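Local coordinates for kynurenine formamidase (Bacillus anthracis, PDB 4CO9) that catalyses the zinc-dependent hydrolysis of N-formyl-L-kynurenine to L-kynurenine and formate, the second step of tryptophan degradation by the kynurenine pathway, at the interface of chains A and B. Residues are numbered along the deposited sequence; one frame, centred on the assembly and turned at random. Chains: chain A/B, Kynurenine formamidase.

Contact 1: the interface of chains A and B. Residues chain A 41-43; chain B 61-64, 160, 200.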
loop_
_atom_site.group_PDB
_atom_site.type_symbol
_atom_site.label_atom_id
_atom_site.label_comp_id
_atom_site.label_asym_id
_atom_site.label_seq_id
_atom_site.Cartn_x
_atom_site.Cartn_y
_atom_site.Cartn_z
ATOM N N SER A 41 -7.460 -26.101 3.318
ATOM C CA SER A 41 -7.242 -25.413 2.048
ATOM C C SER A 41 -6.297 -24.228 2.089
ATOM O O SER A 41 -5.490 -24.068 1.180
ATOM C CB SER A 41 -8.559 -25.001 1.370
ATOM O OG SER A 41 -9.223 -24.010 2.081
ATOM N N VAL A 42 -6.394 -23.404 3.131
ATOM C CA VAL A 42 -5.684 -22.128 3.170
ATOM C C VAL A 42 -5.061 -21.815 4.535
ATOM O O VAL A 42 -5.522 -22.285 5.598
ATOM C CB VAL A 42 -6.631 -20.967 2.813
ATOM C CG1 VAL A 42 -7.005 -21.039 1.350
ATOM C CG2 VAL A 42 -7.893 -20.991 3.695
ATOM N N ASN A 43 -3.984 -21.043 4.485
ATOM C CA ASN A 43 -3.434 -20.396 5.660
ATOM C C ASN A 43 -4.181 -19.089 5.894
ATOM O O ASN A 43 -4.190 -18.236 5.042
ATOM C CB ASN A 43 -1.937 -20.172 5.464
ATOM C CG ASN A 43 -1.168 -21.480 5.449
ATOM O OD1 ASN A 43 -1.231 -22.241 6.413
ATOM N ND2 ASN A 43 -0.498 -21.772 4.349
ATOM N N PHE B 61 1.831 -18.359 -0.374
ATOM C CA PHE B 61 1.723 -18.947 0.962
ATOM C C PHE B 61 0.276 -19.094 1.429
ATOM O O PHE B 61 -0.033 -19.978 2.237
ATOM C CB PHE B 61 2.523 -18.133 1.969
ATOM C CG PHE B 61 2.402 -18.614 3.376
ATOM C CD1 PHE B 61 2.756 -19.917 3.717
ATOM C CD2 PHE B 61 1.956 -17.769 4.377
ATOM C CE1 PHE B 61 2.649 -20.357 5.021
ATOM C CE2 PHE B 61 1.829 -18.214 5.688
ATOM C CZ PHE B 61 2.188 -19.497 6.014
ATOM N N HIS B 62 -0.610 -18.249 0.911
ATOM C CA HIS B 62 -2.035 -18.354 1.219
ATOM C C HIS B 62 -2.599 -19.753 0.946
ATOM O O HIS B 62 -3.400 -20.262 1.724
ATOM C CB HIS B 62 -2.823 -17.306 0.418
ATOM C CG HIS B 62 -4.302 -17.381 0.610
ATOM N ND1 HIS B 62 -4.893 -17.415 1.851
ATOM C CD2 HIS B 62 -5.313 -17.411 -0.292
ATOM C CE1 HIS B 62 -6.207 -17.475 1.714
ATOM N NE2 HIS B 62 -6.485 -17.485 0.426
ATOM N N PHE B 63 -2.205 -20.351 -0.170
ATOM C CA PHE B 63 -2.775 -21.628 -0.593
ATOM C C PHE B 63 -1.748 -22.752 -0.730
ATOM O O PHE B 63 -2.115 -23.884 -1.053
ATOM C CB PHE B 63 -3.552 -21.458 -1.903
ATOM C CG PHE B 63 -2.788 -20.730 -2.966
ATOM C CD1 PHE B 63 -1.942 -21.421 -3.816
ATOM C CD2 PHE B 63 -2.917 -19.361 -3.115
ATOM C CE1 PHE B 63 -1.236 -20.764 -4.805
ATOM C CE2 PHE B 63 -2.218 -18.694 -4.116
ATOM C CZ PHE B 63 -1.372 -19.406 -4.960
ATOM N N ASP B 64 -0.485 -22.451 -0.447
ATOM C CA ASP B 64 0.584 -23.424 -0.540
ATOM C C ASP B 64 1.547 -23.183 0.601
ATOM O O ASP B 64 2.188 -22.128 0.670
ATOM C CB ASP B 64 1.292 -23.281 -1.885
ATOM C CG ASP B 64 2.349 -24.360 -2.125
ATOM O OD1 ASP B 64 2.990 -24.852 -1.178
ATOM O OD2 ASP B 64 2.544 -24.712 -3.305
ATOM N N LEU B 160 -9.122 -24.745 -4.840
ATOM C CA LEU B 160 -8.532 -23.520 -5.371
ATOM C C LEU B 160 -7.665 -23.790 -6.595
ATOM O O LEU B 160 -6.495 -23.392 -6.654
ATOM C CB LEU B 160 -7.730 -22.798 -4.293
ATOM C CG LEU B 160 -8.488 -22.370 -3.038
ATOM C CD1 LEU B 160 -7.596 -21.467 -2.221
ATOM C CD2 LEU B 160 -9.800 -21.679 -3.376
ATOM N N ASP B 200 0.541 -13.983 4.111
ATOM C CA ASP B 200 -0.097 -14.761 3.057
ATOM C C ASP B 200 -0.704 -13.865 1.966
ATOM O O ASP B 200 -1.279 -14.365 1.005
ATOM C CB ASP B 200 -1.187 -15.657 3.660
ATOM C CG ASP B 200 -2.231 -14.887 4.461
ATOM O OD1 ASP B 200 -1.866 -14.158 5.420
ATOM O OD2 ASP B 200 -3.426 -14.971 4.119
#
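The backbone of A:Val42 and A:Asn43 is extended and is laid over the 3-10 turn B:60-62, where the main-chain N of A:Asn43 donates to the carbonyl O of B:His62 at 2.9 Å. The side chain of A:Asn43 repeats the theme one residue back. The carboxamide ND2 of A:Asn43 meets the carbonyl O of B:Phe61 at 2.8 Å, nearly along the C=O axis (171°), with the acceptor close to the amide plane. Two successive carbonyls of the turn are thus capped by one asparagine, through its backbone N-H and its amide N-H. The same carboxamide lies stacked over a face of the B:Phe61 ring, the planes 17° apart. ND2 of A:Asn43 sits above the rim of that ring, 3.5 Å from CE1 of B:Phe61, so the bond and the stack together fix the amide's rotation. On B:Phe61 the ring is carried anti to its own backbone N (chi1 176°), which places it beside the carbonyl that ND2 grips.

A:Val42 supplies the apolar half. The CG1 methyl of A:Val42 rests over the face of the B:His62 imidazole, 4.0 Å from the ring centroid, while the two side chains run alongside and point the same way. CG1 of A:Val42 also turns to B:Leu160, whose CD1 approaches at 3.6 Å with the side chains crossing at about a right angle. The imidazole ND1 of B:His62 faces the carbonyl O of A:Asn43 at 3.4 Å, a weak hydrogen bond. OD2 of B:Asp200 is a neighbour of this carbonyl, a contact of two oxygens without a hydrogen bond.

One face of the B:His62 ring and its ND1 are thus met by the other subunit, through A:Val42 and A:Asn43. B:His62 is the likely proton donor or acceptor of catalysis, and this segment of the homodimer interface probably restrains the orientation of the imidazole and forms part of the surroundings of the active site.

Contact 2: the interface of chains A and B. Residues chain A 76, 79, 192; chain B 8, 190, 207.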
loop_
_atom_site.group_PDB
_atom_site.type_symbol
_atom_site.label_atom_id
_atom_site.label_comp_id
_atom_site.label_asym_id
_atom_site.label_seq_id
_atom_site.Cartn_x
_atom_site.Cartn_y
_atom_site.Cartn_z
ATOM N N GLN A 76 -2.755 11.860 -5.885
ATOM C CA GLN A 76 -1.727 12.411 -6.802
ATOM C C GLN A 76 -0.488 12.831 -6.046
ATOM O O GLN A 76 0.587 12.832 -6.609
ATOM C CB GLN A 76 -2.349 13.586 -7.624
ATOM C CG GLN A 76 -3.790 13.424 -8.222
ATOM C CD GLN A 76 -3.997 12.162 -9.039
ATOM O OE1 GLN A 76 -3.121 11.741 -9.805
ATOM N NE2 GLN A 76 -5.157 11.549 -8.870
ATOM N N VAL A 79 2.312 9.885 -5.697
ATOM C CA VAL A 79 2.946 9.271 -6.852
ATOM C C VAL A 79 3.526 10.362 -7.740
ATOM O O VAL A 79 2.798 11.249 -8.180
ATOM C CB VAL A 79 1.942 8.456 -7.693
ATOM C CG1 VAL A 79 2.664 7.735 -8.829
ATOM C CG2 VAL A 79 1.203 7.442 -6.823
ATOM N N LEU A 192 1.691 5.040 -1.632
ATOM C CA LEU A 192 0.250 5.251 -1.567
ATOM C C LEU A 192 -0.363 4.750 -0.266
ATOM O O LEU A 192 -0.110 3.615 0.132
ATOM C CB LEU A 192 -0.441 4.538 -2.734
ATOM C CG LEU A 192 -0.341 5.221 -4.099
ATOM C CD1 LEU A 192 -0.522 4.201 -5.207
ATOM C CD2 LEU A 192 -1.372 6.331 -4.215
ATOM N N TRP B 8 -4.178 9.853 -11.683
ATOM C CA TRP B 8 -4.387 8.509 -11.160
ATOM C C TRP B 8 -5.840 8.370 -10.733
ATOM O O TRP B 8 -6.412 9.309 -10.171
ATOM C CB TRP B 8 -3.444 8.246 -9.986
ATOM C CG TRP B 8 -2.066 8.225 -10.457
ATOM C CD1 TRP B 8 -1.179 9.263 -10.455
ATOM C CD2 TRP B 8 -1.406 7.126 -11.075
ATOM N NE1 TRP B 8 0.007 8.861 -11.008
ATOM C CE2 TRP B 8 -0.106 7.550 -11.394
ATOM C CE3 TRP B 8 -1.775 5.807 -11.355
ATOM C CZ2 TRP B 8 0.823 6.709 -12.001
ATOM C CZ3 TRP B 8 -0.855 4.974 -11.966
ATOM C CH2 TRP B 8 0.430 5.429 -12.283
ATOM N N ILE B 190 -0.678 0.616 -10.474
ATOM C CA ILE B 190 0.104 0.461 -9.252
ATOM C C ILE B 190 -0.750 -0.325 -8.257
ATOM O O ILE B 190 -1.892 0.052 -7.981
ATOM C CB ILE B 190 0.481 1.809 -8.630
ATOM C CG1 ILE B 190 1.271 2.674 -9.623
ATOM C CG2 ILE B 190 1.290 1.593 -7.357
ATOM C CD1 ILE B 190 1.415 4.114 -9.191
ATOM N N VAL B 207 -4.302 1.739 -7.931
ATOM C CA VAL B 207 -4.684 2.882 -8.738
ATOM C C VAL B 207 -4.225 2.673 -10.185
ATOM O O VAL B 207 -3.289 1.915 -10.444
ATOM C CB VAL B 207 -4.057 4.185 -8.203
ATOM C CG1 VAL B 207 -4.491 4.443 -6.773
ATOM C CG2 VAL B 207 -2.545 4.148 -8.292
HETATM O O HOH W 1 2.104 10.988 -10.884
#
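A bend at chi2 (-52°) in A:Gln76, after a first torsion of -43°, turns its carboxamide to the main chain of B:Trp8. There it pairs with both polar backbone atoms of one residue: OE1 of A:Gln76 accepts from the N of B:Trp8 at 2.9 Å, and NE2 of A:Gln76 donates to the carbonyl O of B:Trp8, also at 2.9 Å. The NE2 bond lies in the carbonyl plane, on a lone pair of the tryptophan O, and that O is in turn within 5° of the glutamine amide plane. The donor N of the other bond is tilted somewhat from the carbonyl plane of the glutamine. This reciprocal pairing fixes which way round the amide lies; it engages the backbone of B:Trp8, while OE1 also lies against the near part of the indole, beside CD1.

A:Val79 CG1 comes in above the NE1–CE2 rim of the indole, 3.6 Å from NE1 of B:Trp8, on the face that B:Ile190 CD1 also covers; the valine and tryptophan side chains cross at about a right angle. In the ring plane, the indole N-H meets water 1, 3.0 Å from NE1 of B:Trp8, and the water is 2.8 Å from the carbonyl O of A:Val79. The valine residue therefore meets the indole twice, by a methyl and by a water-bridged carbonyl. The methyl CD1 of B:Ile190, lying over the rim of the indole face within chain B, approaches A:Val79 CG1 tip to tip.

A second apolar point lies at A:Leu192, whose CD1 reaches B:Val207 CG2 at 3.7 Å, tip to tip, and touches B:Ile190 CG2 from across at 3.8 Å.

In the fold, chain A contributes the 3-10 helix 75-78, the strand residue 79 just after it and the loop at 192. Chain B contributes the loop residue before strand 9-10, the end of strand 185-190 and the start of strand 207-210, near both chain termini.

The C-alpha centres of contact 1 and contact 2 lie about 29 Å apart, and the two share no residue or secondary-structure element. They are separate patches of one two-fold interface, each with a twin in which the chains are exchanged. Contact 1 sets the segment before strand 44-50 against the active-site turn of the partner, whereas contact 2 lies near the chain termini, its centre about 21 Å from A:His62, the active-site histidine in the twin of contact 1. A plausible division of labour follows: contact 2 would mainly join the two subunits, while contact 1 also ties dimerisation to the catalytic surroundings.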